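Local coordinates for protein mitochondrial enolase superfamily member 1 (Homo sapiens, PDB 4A35) that catalyses the magnesium-dependent dehydration of L-fuconate to 2-keto-3-deoxy-L-fuconate, a step in L-fucose breakdown, at residues F89-S98 and L147-Y155; N339-K347 and L369-S378. All blocks are in the same frame, centred on the assembly; numbering follows the deposited sequence.

How the interactions relate
Interaction 1 joins helix 89-97, within the N-terminal family region, to the chain leaving helix 144-148; interaction 2 packs two successive helices of the barrel domain. Their centres lie about 17 Å apart, and they touch through apolar side chains: Leu147 CD1 is 3.5 Å from Phe372 CZ, and Ile151 CD1 is 3.8 Å from Leu344 CD1. Helix 335-348, one half of interaction 2, thus also flanks interaction 1. Interaction 1 lies away from the substrate and metal sites. In interaction 2 the side chain of Asp373 is about 3 Å from a magnesium ion, not the one held by Asp251, Glu277 and Glu306; Asn339 is about 9 Å, side chain to side chain, from the predicted active-site His356.

Interaction 1 (F89-S98 and L147-Y155); sequences FRGFYRQLTS and LVSCIDFRY
Arg94 grips Asp152 side-on: NE donates to OD2 at 2.8 Å and NH2 donates to Asp152 OD1 at 2.9 Å, both on the syn side and nearly straight (170° and 175°). Arg154 N reaches OD1 from the other face, closing an Asx turn, while a water links OD2 to Thr97 OG1. Bends at chi2 and chi3 fold the Arg94 chain so that its guanidinium lies flat on that of Arg154, planes 8° and centres 4.0 Å apart. Arg154 NH2 donates to Ser98 OG at 2.9 Å, within the guanidinium plane; this hydroxyl is also bonded with Arg103 NE, and a second water joins it to Arg154 NH1. Arg90 collects backbone carbonyls around the type I turn 148-151: its N donates to Ser149 O (3.1 Å), its NE to Ile151 O (2.7 Å), and its NH2 weakly to Val148 O. Another water bridges Phe89 N and Ser149 OG, which also bonds Met146 O; Ser149 is a known phosphorylation site, unmodified here. Phe89 CB rests on Cys150, and Tyr93 CD1 lies 3.6 Å from Asp152 CB, the Tyr93 hydroxyl being bonded to Glu108. Met29 of the second subunit packs on Ser98 and Arg154. Helix 89-97 of the N-terminal mandelate racemase/muconate lactonizing domain is thus joined to the turn and loop after helix 144-148 chiefly by arginine bonds, and Asp152 probably offsets the like charges of the stacked guanidiniums.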
loop_
_atom_site.group_PDB
_atom_site.type_symbol
_atom_site.label_atom_id
_atom_site.label_comp_id
_atom_site.label_asym_id
_atom_site.label_seq_id
_atom_site.Cartn_x
_atom_site.Cartn_y
_atom_site.Cartn_z
ATOM N N PHE A 89 -3.375 -22.545 8.474
ATOM C CA PHE A 89 -2.761 -21.238 8.634
ATOM C C PHE A 89 -3.016 -20.397 7.389
ATOM O O PHE A 89 -3.278 -19.198 7.517
ATOM C CB PHE A 89 -1.286 -21.362 8.997
ATOM C CG PHE A 89 -0.817 -20.420 10.097
ATOM C CD1 PHE A 89 -1.394 -19.151 10.249
ATOM C CD2 PHE A 89 0.196 -20.799 10.973
ATOM C CE1 PHE A 89 -0.950 -18.268 11.256
ATOM C CE2 PHE A 89 0.666 -19.908 11.961
ATOM C CZ PHE A 89 0.089 -18.643 12.087
ATOM N N ARG A 90 -3.085 -21.034 6.212
ATOM C CA ARG A 90 -3.457 -20.355 4.956
ATOM C C ARG A 90 -4.847 -19.685 5.077
ATOM O O ARG A 90 -4.998 -18.519 4.717
ATOM C CB ARG A 90 -3.480 -21.365 3.790
ATOM C CG ARG A 90 -4.024 -20.759 2.501
ATOM C CD ARG A 90 -4.132 -21.802 1.449
ATOM N NE ARG A 90 -2.821 -22.395 1.202
ATOM C CZ ARG A 90 -2.620 -23.578 0.638
ATOM N NH1 ARG A 90 -3.653 -24.300 0.199
ATOM N NH2 ARG A 90 -1.391 -24.037 0.477
ATOM N N GLY A 91 -5.835 -20.432 5.585
ATOM C CA GLY A 91 -7.198 -19.945 5.805
ATOM C C GLY A 91 -7.239 -18.746 6.731
ATOM O O GLY A 91 -7.891 -17.735 6.428
ATOM N N PHE A 92 -6.502 -18.838 7.864
ATOM C CA PHE A 92 -6.441 -17.722 8.844
ATOM C C PHE A 92 -5.762 -16.484 8.219
ATOM O O PHE A 92 -6.253 -15.341 8.363
ATOM C CB PHE A 92 -5.698 -18.175 10.101
ATOM C CG PHE A 92 -5.660 -17.123 11.178
ATOM C CD1 PHE A 92 -6.823 -16.758 11.858
ATOM C CD2 PHE A 92 -4.473 -16.477 11.494
ATOM C CE1 PHE A 92 -6.781 -15.829 12.888
ATOM C CE2 PHE A 92 -4.433 -15.526 12.530
ATOM C CZ PHE A 92 -5.594 -15.200 13.204
ATOM N N TYR A 93 -4.652 -16.732 7.475
ATOM C CA TYR A 93 -3.960 -15.687 6.735
ATOM C C TYR A 93 -4.934 -14.960 5.773
ATOM O O TYR A 93 -5.021 -13.721 5.779
ATOM C CB TYR A 93 -2.776 -16.294 5.955
ATOM C CG TYR A 93 -1.933 -15.234 5.286
ATOM C CD1 TYR A 93 -2.252 -14.759 4.007
ATOM C CD2 TYR A 93 -0.875 -14.625 5.968
ATOM C CE1 TYR A 93 -1.487 -13.764 3.398
ATOM C CE2 TYR A 93 -0.140 -13.594 5.397
ATOM C CZ TYR A 93 -0.455 -13.158 4.112
ATOM O OH TYR A 93 0.263 -12.123 3.560
ATOM N N ARG A 94 -5.729 -15.739 4.987
ATOM C CA ARG A 94 -6.705 -15.169 4.051
ATOM C C ARG A 94 -7.793 -14.340 4.811
ATOM O O ARG A 94 -8.233 -13.314 4.311
ATOM C CB ARG A 94 -7.351 -16.290 3.203
ATOM C CG ARG A 94 -8.374 -15.829 2.171
ATOM C CD ARG A 94 -7.754 -15.069 0.995
ATOM N NE ARG A 94 -6.860 -15.912 0.199
ATOM C CZ ARG A 94 -7.280 -16.753 -0.742
ATOM N NH1 ARG A 94 -8.576 -16.850 -1.026
ATOM N NH2 ARG A 94 -6.413 -17.496 -1.410
ATOM N N GLN A 95 -8.223 -14.779 5.992
ATOM C CA GLN A 95 -9.259 -14.022 6.712
ATOM C C GLN A 95 -8.725 -12.652 7.203
ATOM O O GLN A 95 -9.429 -11.633 7.056
ATOM C CB GLN A 95 -9.855 -14.828 7.870
ATOM C CG GLN A 95 -10.965 -14.078 8.598
ATOM C CD GLN A 95 -12.179 -13.621 7.780
ATOM O OE1 GLN A 95 -12.176 -12.562 7.054
ATOM N NE2 GLN A 95 -13.312 -14.267 8.115
ATOM N N LEU A 96 -7.467 -12.614 7.679
ATOM C CA LEU A 96 -6.850 -11.356 8.103
ATOM C C LEU A 96 -6.580 -10.403 6.924
ATOM O O LEU A 96 -6.756 -9.187 7.081
ATOM C CB LEU A 96 -5.518 -11.579 8.822
ATOM C CG LEU A 96 -5.563 -12.250 10.209
ATOM C CD1 LEU A 96 -4.223 -12.099 10.911
ATOM C CD2 LEU A 96 -6.648 -11.652 11.090
ATOM N N THR A 97 -6.058 -10.949 5.797
ATOM C CA THR A 97 -5.566 -10.127 4.663
ATOM C C THR A 97 -6.627 -9.882 3.561
ATOM O O THR A 97 -6.407 -9.018 2.695
ATOM C CB THR A 97 -4.315 -10.812 4.033
ATOM O OG1 THR A 97 -4.723 -12.092 3.567
ATOM C CG2 THR A 97 -3.116 -10.885 4.971
ATOM N N SER A 98 -7.707 -10.708 3.531
ATOM C CA SER A 98 -8.785 -10.548 2.560
ATOM C C SER A 98 -10.130 -10.469 3.283
ATOM O O SER A 98 -11.134 -11.019 2.811
ATOM C CB SER A 98 -8.764 -11.660 1.516
ATOM O OG SER A 98 -9.468 -11.236 0.357
ATOM N N LEU A 147 4.257 -27.062 6.101
ATOM C CA LEU A 147 4.751 -25.711 5.841
ATOM C C LEU A 147 3.953 -25.042 4.676
ATOM O O LEU A 147 3.466 -23.924 4.835
ATOM C CB LEU A 147 6.269 -25.755 5.543
ATOM C CG LEU A 147 6.930 -24.356 5.588
ATOM C CD1 LEU A 147 8.298 -24.407 6.172
ATOM C CD2 LEU A 147 6.932 -23.662 4.219
ATOM N N VAL A 148 3.771 -25.748 3.529
ATOM C CA VAL A 148 3.040 -25.141 2.400
ATOM C C VAL A 148 1.559 -24.873 2.795
ATOM O O VAL A 148 0.981 -23.877 2.325
ATOM C CB VAL A 148 3.160 -25.892 1.047
ATOM C CG1 VAL A 148 4.612 -25.956 0.585
ATOM C CG2 VAL A 148 2.541 -27.278 1.116
ATOM N N SER A 149 0.977 -25.661 3.748
ATOM C CA SER A 149 -0.385 -25.421 4.250
ATOM C C SER A 149 -0.482 -24.087 5.025
ATOM O O SER A 149 -1.613 -23.633 5.273
ATOM C CB SER A 149 -0.893 -26.563 5.137
ATOM O OG SER A 149 -0.489 -26.449 6.497
ATOM N N CYS A 150 0.685 -23.477 5.446
ATOM C CA CYS A 150 0.659 -22.189 6.173
ATOM C C CYS A 150 0.667 -21.015 5.215
ATOM O O CYS A 150 0.528 -19.869 5.661
ATOM C CB CYS A 150 1.834 -22.058 7.133
ATOM S SG CYS A 150 1.942 -23.347 8.378
ATOM N N ILE A 151 0.923 -21.282 3.910
ATOM C CA ILE A 151 1.136 -20.221 2.939
ATOM C C ILE A 151 -0.023 -19.990 1.979
ATOM O O ILE A 151 -0.537 -20.927 1.369
ATOM C CB ILE A 151 2.441 -20.532 2.119
ATOM C CG1 ILE A 151 3.708 -20.618 3.028
ATOM C CG2 ILE A 151 2.614 -19.514 0.986
ATOM C CD1 ILE A 151 4.841 -21.392 2.317
ATOM N N ASP A 152 -0.386 -18.703 1.808
ATOM C CA ASP A 152 -1.346 -18.290 0.797
ATOM C C ASP A 152 -0.610 -18.055 -0.535
ATOM O O ASP A 152 0.188 -17.140 -0.618
ATOM C CB ASP A 152 -2.119 -17.012 1.258
ATOM C CG ASP A 152 -3.389 -16.725 0.455
ATOM O OD1 ASP A 152 -3.571 -17.335 -0.653
ATOM O OD2 ASP A 152 -4.204 -15.933 0.928
ATOM N N PHE A 153 -0.946 -18.844 -1.598
ATOM C CA PHE A 153 -0.332 -18.767 -2.920
ATOM C C PHE A 153 -1.129 -17.880 -3.874
ATOM O O PHE A 153 -0.730 -17.752 -5.032
ATOM C CB PHE A 153 -0.146 -20.159 -3.545
ATOM C CG PHE A 153 0.924 -20.966 -2.844
ATOM C CD1 PHE A 153 0.632 -21.680 -1.673
ATOM C CD2 PHE A 153 2.217 -21.020 -3.349
ATOM C CE1 PHE A 153 1.612 -22.440 -1.041
ATOM C CE2 PHE A 153 3.198 -21.814 -2.732
ATOM C CZ PHE A 153 2.901 -22.496 -1.576
ATOM N N ARG A 154 -2.217 -17.241 -3.403
ATOM C CA ARG A 154 -2.959 -16.371 -4.324
ATOM C C ARG A 154 -2.022 -15.335 -4.984
ATOM O O ARG A 154 -1.181 -14.740 -4.314
ATOM C CB ARG A 154 -4.180 -15.686 -3.651
ATOM C CG ARG A 154 -4.985 -14.862 -4.663
ATOM C CD ARG A 154 -6.447 -14.532 -4.178
ATOM N NE ARG A 154 -6.419 -13.623 -3.027
ATOM C CZ ARG A 154 -7.505 -13.134 -2.418
ATOM N NH1 ARG A 154 -8.726 -13.533 -2.789
ATOM N NH2 ARG A 154 -7.376 -12.303 -1.378
ATOM N N TYR A 155 -2.199 -15.126 -6.288
ATOM C CA TYR A 155 -1.455 -14.155 -7.134
ATOM C C TYR A 155 0.011 -14.554 -7.399
ATOM O O TYR A 155 0.711 -13.774 -8.032
ATOM C CB TYR A 155 -1.494 -12.738 -6.581
ATOM C CG TYR A 155 -2.890 -12.232 -6.264
ATOM C CD1 TYR A 155 -3.947 -12.408 -7.172
ATOM C CD2 TYR A 155 -3.163 -11.604 -5.051
ATOM C CE1 TYR A 155 -5.236 -11.916 -6.885
ATOM C CE2 TYR A 155 -4.437 -11.099 -4.760
ATOM C CZ TYR A 155 -5.467 -11.239 -5.693
ATOM O OH TYR A 155 -6.736 -10.745 -5.405
HETATM O O HOH W 1 -1.852 -24.849 8.455
HETATM O O HOH W 2 -4.514 -13.162 1.053
HETATM O O HOH W 3 -10.939 -13.247 -0.824
#

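Interaction 2 (N339-K347 and L369-S378); sequences NLSVLLMAK and LIIFDYISVS. With EDO (1,2-ethanediol), chain G.
Asp373, which meets Leu343 between the two helices, has its backbone O gripped by Val377 N and Ser378 N, each at 2.8 Å and from opposite faces of the carbonyl plane, where helix 362-377 widens into a pi-type turn. Ser378 OG donates to Asp373 OD2 at 2.7 Å from above the carboxylate plane, and a water links OD1 to Leu343 O. With Tyr188 and Ser380, Asp373 forms a magnesium site. Leu343 CD2 rests 3.7 Å from Asp373 OD1, while its other methyl, CD1, meets Leu369 O and the edge of the Phe372 ring. The two segments belong to successive helices of the modified TIM barrel of the enolase superfamily; the axes of 339-347 and 369-377 approach to 11.1 Å and cross at -41°. Packing is tight at Leu340, whose CD2 comes to 3.3 Å from Phe372 CE2. With CG of Phe372 anti to its backbone N (chi1 163°), the ring reaches Leu340 and touches Leu139 of helix 135-141. At one end Leu369 CD1 sits 3.5 Å from Asn339 CG, the amide nitrogen being bonded to Ser335 O and Asp329 O. At the other, the Lys347 and Val377 side chains run antiparallel, with Lys347 CB 3.8 Å from Val377 CG1; Lys347 NZ pairs with Glu350 and reaches Ser378 O through a water. Tyr374 OH is hydrogen-bonded to O1 of a 1,2-ethanediol, probably from the crystallisation liquor, at 2.6 Å.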
loop_
_atom_site.group_PDB
_atom_site.type_symbol
_atom_site.label_atom_id
_atom_site.label_comp_id
_atom_site.label_asym_id
_atom_site.label_seq_id
_atom_site.Cartn_x
_atom_site.Cartn_y
_atom_site.Cartn_z
ATOM N N ASN A 339 6.579 -14.111 4.339
ATOM C CA ASN A 339 8.036 -14.197 4.171
ATOM C C ASN A 339 8.434 -15.580 3.593
ATOM O O ASN A 339 9.333 -15.625 2.755
ATOM C CB ASN A 339 8.764 -13.979 5.491
ATOM C CG ASN A 339 9.107 -12.520 5.666
ATOM O OD1 ASN A 339 10.027 -12.001 5.051
ATOM N ND2 ASN A 339 8.264 -11.807 6.401
ATOM N N LEU A 340 7.784 -16.684 4.046
ATOM C CA LEU A 340 8.093 -18.036 3.516
ATOM C C LEU A 340 7.856 -18.090 2.003
ATOM O O LEU A 340 8.706 -18.619 1.277
ATOM C CB LEU A 340 7.228 -19.128 4.177
ATOM C CG LEU A 340 7.600 -19.450 5.634
ATOM C CD1 LEU A 340 6.488 -20.318 6.276
ATOM C CD2 LEU A 340 8.948 -20.164 5.689
ATOM N N SER A 341 6.729 -17.505 1.542
ATOM C CA SER A 341 6.377 -17.494 0.093
ATOM C C SER A 341 7.433 -16.717 -0.711
ATOM O O SER A 341 7.769 -17.123 -1.832
ATOM C CB SER A 341 4.981 -16.904 -0.132
ATOM O OG SER A 341 4.860 -15.495 0.001
ATOM N N VAL A 342 7.999 -15.643 -0.105
ATOM C CA VAL A 342 8.995 -14.809 -0.794
ATOM C C VAL A 342 10.335 -15.571 -0.783
ATOM O O VAL A 342 11.022 -15.570 -1.789
ATOM C CB VAL A 342 9.060 -13.398 -0.163
ATOM C CG1 VAL A 342 10.225 -12.576 -0.755
ATOM C CG2 VAL A 342 7.736 -12.639 -0.409
ATOM N N LEU A 343 10.733 -16.208 0.348
ATOM C CA LEU A 343 11.965 -17.029 0.334
ATOM C C LEU A 343 11.880 -18.097 -0.766
ATOM O O LEU A 343 12.862 -18.389 -1.460
ATOM C CB LEU A 343 12.169 -17.747 1.706
ATOM C CG LEU A 343 12.515 -16.813 2.863
ATOM C CD1 LEU A 343 12.481 -17.599 4.197
ATOM C CD2 LEU A 343 13.907 -16.145 2.627
ATOM N N LEU A 344 10.725 -18.761 -0.847
ATOM C CA LEU A 344 10.549 -19.823 -1.862
ATOM C C LEU A 344 10.577 -19.266 -3.298
ATOM O O LEU A 344 11.233 -19.856 -4.157
ATOM C CB LEU A 344 9.255 -20.614 -1.606
ATOM C CG LEU A 344 9.272 -21.510 -0.348
ATOM C CD1 LEU A 344 7.828 -21.864 0.059
ATOM C CD2 LEU A 344 10.148 -22.755 -0.579
ATOM N N MET A 345 10.002 -18.103 -3.532
ATOM C CA MET A 345 10.079 -17.501 -4.882
ATOM C C MET A 345 11.523 -17.108 -5.231
ATOM O O MET A 345 11.974 -17.375 -6.327
ATOM C CB MET A 345 9.186 -16.247 -5.000
ATOM C CG MET A 345 7.679 -16.577 -5.121
ATOM S SD MET A 345 6.719 -15.121 -5.592
ATOM C CE MET A 345 6.958 -14.071 -4.101
ATOM N N ALA A 346 12.286 -16.523 -4.251
ATOM C CA ALA A 346 13.668 -16.088 -4.499
ATOM C C ALA A 346 14.529 -17.311 -4.869
ATOM O O ALA A 346 15.357 -17.214 -5.760
ATOM C CB ALA A 346 14.217 -15.419 -3.229
ATOM N N LYS A 347 14.342 -18.454 -4.177
ATOM C CA LYS A 347 15.087 -19.699 -4.528
ATOM C C LYS A 347 14.690 -20.194 -5.954
ATOM O O LYS A 347 15.574 -20.558 -6.742
ATOM C CB LYS A 347 14.830 -20.799 -3.474
ATOM C CG LYS A 347 15.565 -22.136 -3.724
ATOM C CD LYS A 347 17.051 -21.982 -4.061
ATOM C CE LYS A 347 17.643 -23.357 -4.120
ATOM N NZ LYS A 347 18.939 -23.316 -4.848
ATOM N N LEU A 369 14.126 -16.339 10.144
ATOM C CA LEU A 369 13.704 -16.600 8.767
ATOM C C LEU A 369 14.920 -16.955 7.871
ATOM O O LEU A 369 14.834 -17.862 7.030
ATOM C CB LEU A 369 12.918 -15.402 8.201
ATOM C CG LEU A 369 11.628 -15.022 8.960
ATOM C CD1 LEU A 369 11.003 -13.693 8.375
ATOM C CD2 LEU A 369 10.629 -16.125 8.945
ATOM N N ILE A 370 16.027 -16.227 8.036
ATOM C CA ILE A 370 17.191 -16.453 7.174
ATOM C C ILE A 370 17.996 -17.716 7.601
ATOM O O ILE A 370 18.546 -18.388 6.725
ATOM C CB ILE A 370 18.051 -15.177 7.026
ATOM C CG1 ILE A 370 18.841 -15.192 5.703
ATOM C CG2 ILE A 370 18.935 -14.836 8.253
ATOM C CD1 ILE A 370 17.932 -15.198 4.318
ATOM N N ILE A 371 17.994 -18.064 8.915
ATOM C CA ILE A 371 18.610 -19.310 9.356
ATOM C C ILE A 371 17.796 -20.473 8.721
ATOM O O ILE A 371 18.380 -21.421 8.207
ATOM C CB ILE A 371 18.728 -19.364 10.878
ATOM C CG1 ILE A 371 19.865 -18.379 11.348
ATOM C CG2 ILE A 371 18.945 -20.805 11.402
ATOM C CD1 ILE A 371 19.787 -18.071 12.806
ATOM N N PHE A 372 16.444 -20.379 8.797
ATOM C CA PHE A 372 15.566 -21.365 8.150
ATOM C C PHE A 372 15.865 -21.423 6.628
ATOM O O PHE A 372 16.019 -22.525 6.090
ATOM C CB PHE A 372 14.071 -21.108 8.428
ATOM C CG PHE A 372 13.167 -21.862 7.452
ATOM C CD1 PHE A 372 12.991 -23.242 7.563
ATOM C CD2 PHE A 372 12.551 -21.196 6.383
ATOM C CE1 PHE A 372 12.172 -23.940 6.652
ATOM C CE2 PHE A 372 11.789 -21.909 5.438
ATOM C CZ PHE A 372 11.594 -23.277 5.593
ATOM N N ASP A 373 16.023 -20.250 5.982
ATOM C CA ASP A 373 16.328 -20.189 4.553
ATOM C C ASP A 373 17.603 -21.037 4.254
ATOM O O ASP A 373 17.600 -21.873 3.333
ATOM C CB ASP A 373 16.523 -18.739 4.081
ATOM C CG ASP A 373 16.881 -18.714 2.620
ATOM O OD1 ASP A 373 16.030 -19.112 1.805
ATOM O OD2 ASP A 373 18.061 -18.407 2.296
ATOM N N TYR A 374 18.698 -20.765 4.989
ATOM C CA TYR A 374 19.946 -21.509 4.787
ATOM C C TYR A 374 19.789 -23.016 4.984
ATOM O O TYR A 374 20.259 -23.811 4.153
ATOM C CB TYR A 374 21.069 -21.009 5.733
ATOM C CG TYR A 374 22.360 -21.802 5.568
ATOM C CD1 TYR A 374 23.111 -21.715 4.399
ATOM C CD2 TYR A 374 22.799 -22.676 6.564
ATOM C CE1 TYR A 374 24.273 -22.464 4.230
ATOM C CE2 TYR A 374 23.969 -23.428 6.406
ATOM C CZ TYR A 374 24.704 -23.314 5.246
ATOM O OH TYR A 374 25.842 -24.073 5.097
ATOM N N ILE A 375 19.196 -23.421 6.118
ATOM C CA ILE A 375 19.075 -24.842 6.443
ATOM C C ILE A 375 18.119 -25.579 5.458
ATOM O O ILE A 375 18.434 -26.686 5.032
ATOM C CB ILE A 375 18.629 -25.048 7.908
ATOM C CG1 ILE A 375 19.713 -24.526 8.896
ATOM C CG2 ILE A 375 18.273 -26.532 8.170
ATOM C CD1 ILE A 375 19.191 -24.372 10.363
ATOM N N SER A 376 16.960 -24.966 5.141
ATOM C CA SER A 376 15.911 -25.701 4.427
ATOM C C SER A 376 15.536 -25.210 3.036
ATOM O O SER A 376 14.746 -25.910 2.370
ATOM C CB SER A 376 14.641 -25.707 5.287
ATOM O OG SER A 376 14.839 -26.371 6.529
ATOM N N VAL A 377 15.965 -24.011 2.611
ATOM C CA VAL A 377 15.454 -23.498 1.314
ATOM C C VAL A 377 16.578 -23.246 0.309
ATOM O O VAL A 377 16.630 -23.956 -0.690
ATOM C CB VAL A 377 14.535 -22.231 1.488
ATOM C CG1 VAL A 377 14.030 -21.704 0.129
ATOM C CG2 VAL A 377 13.348 -22.537 2.403
ATOM N N SER A 378 17.411 -22.193 0.510
ATOM C CA SER A 378 18.492 -21.891 -0.447
ATOM C C SER A 378 19.690 -22.846 -0.285
ATOM O O SER A 378 20.405 -23.052 -1.246
ATOM C CB SER A 378 18.946 -20.446 -0.315
ATOM O OG SER A 378 19.455 -20.257 0.989
HETATM C C1 EDO G . 27.790 -23.567 1.916
HETATM O O1 EDO G . 26.622 -24.005 2.580
HETATM C C2 EDO G . 27.951 -22.043 1.983
HETATM O O2 EDO G . 27.242 -21.469 0.907
HETATM O O HOH W 4 15.736 -18.325 -0.729
HETATM O O HOH W 5 20.518 -21.650 -3.630
#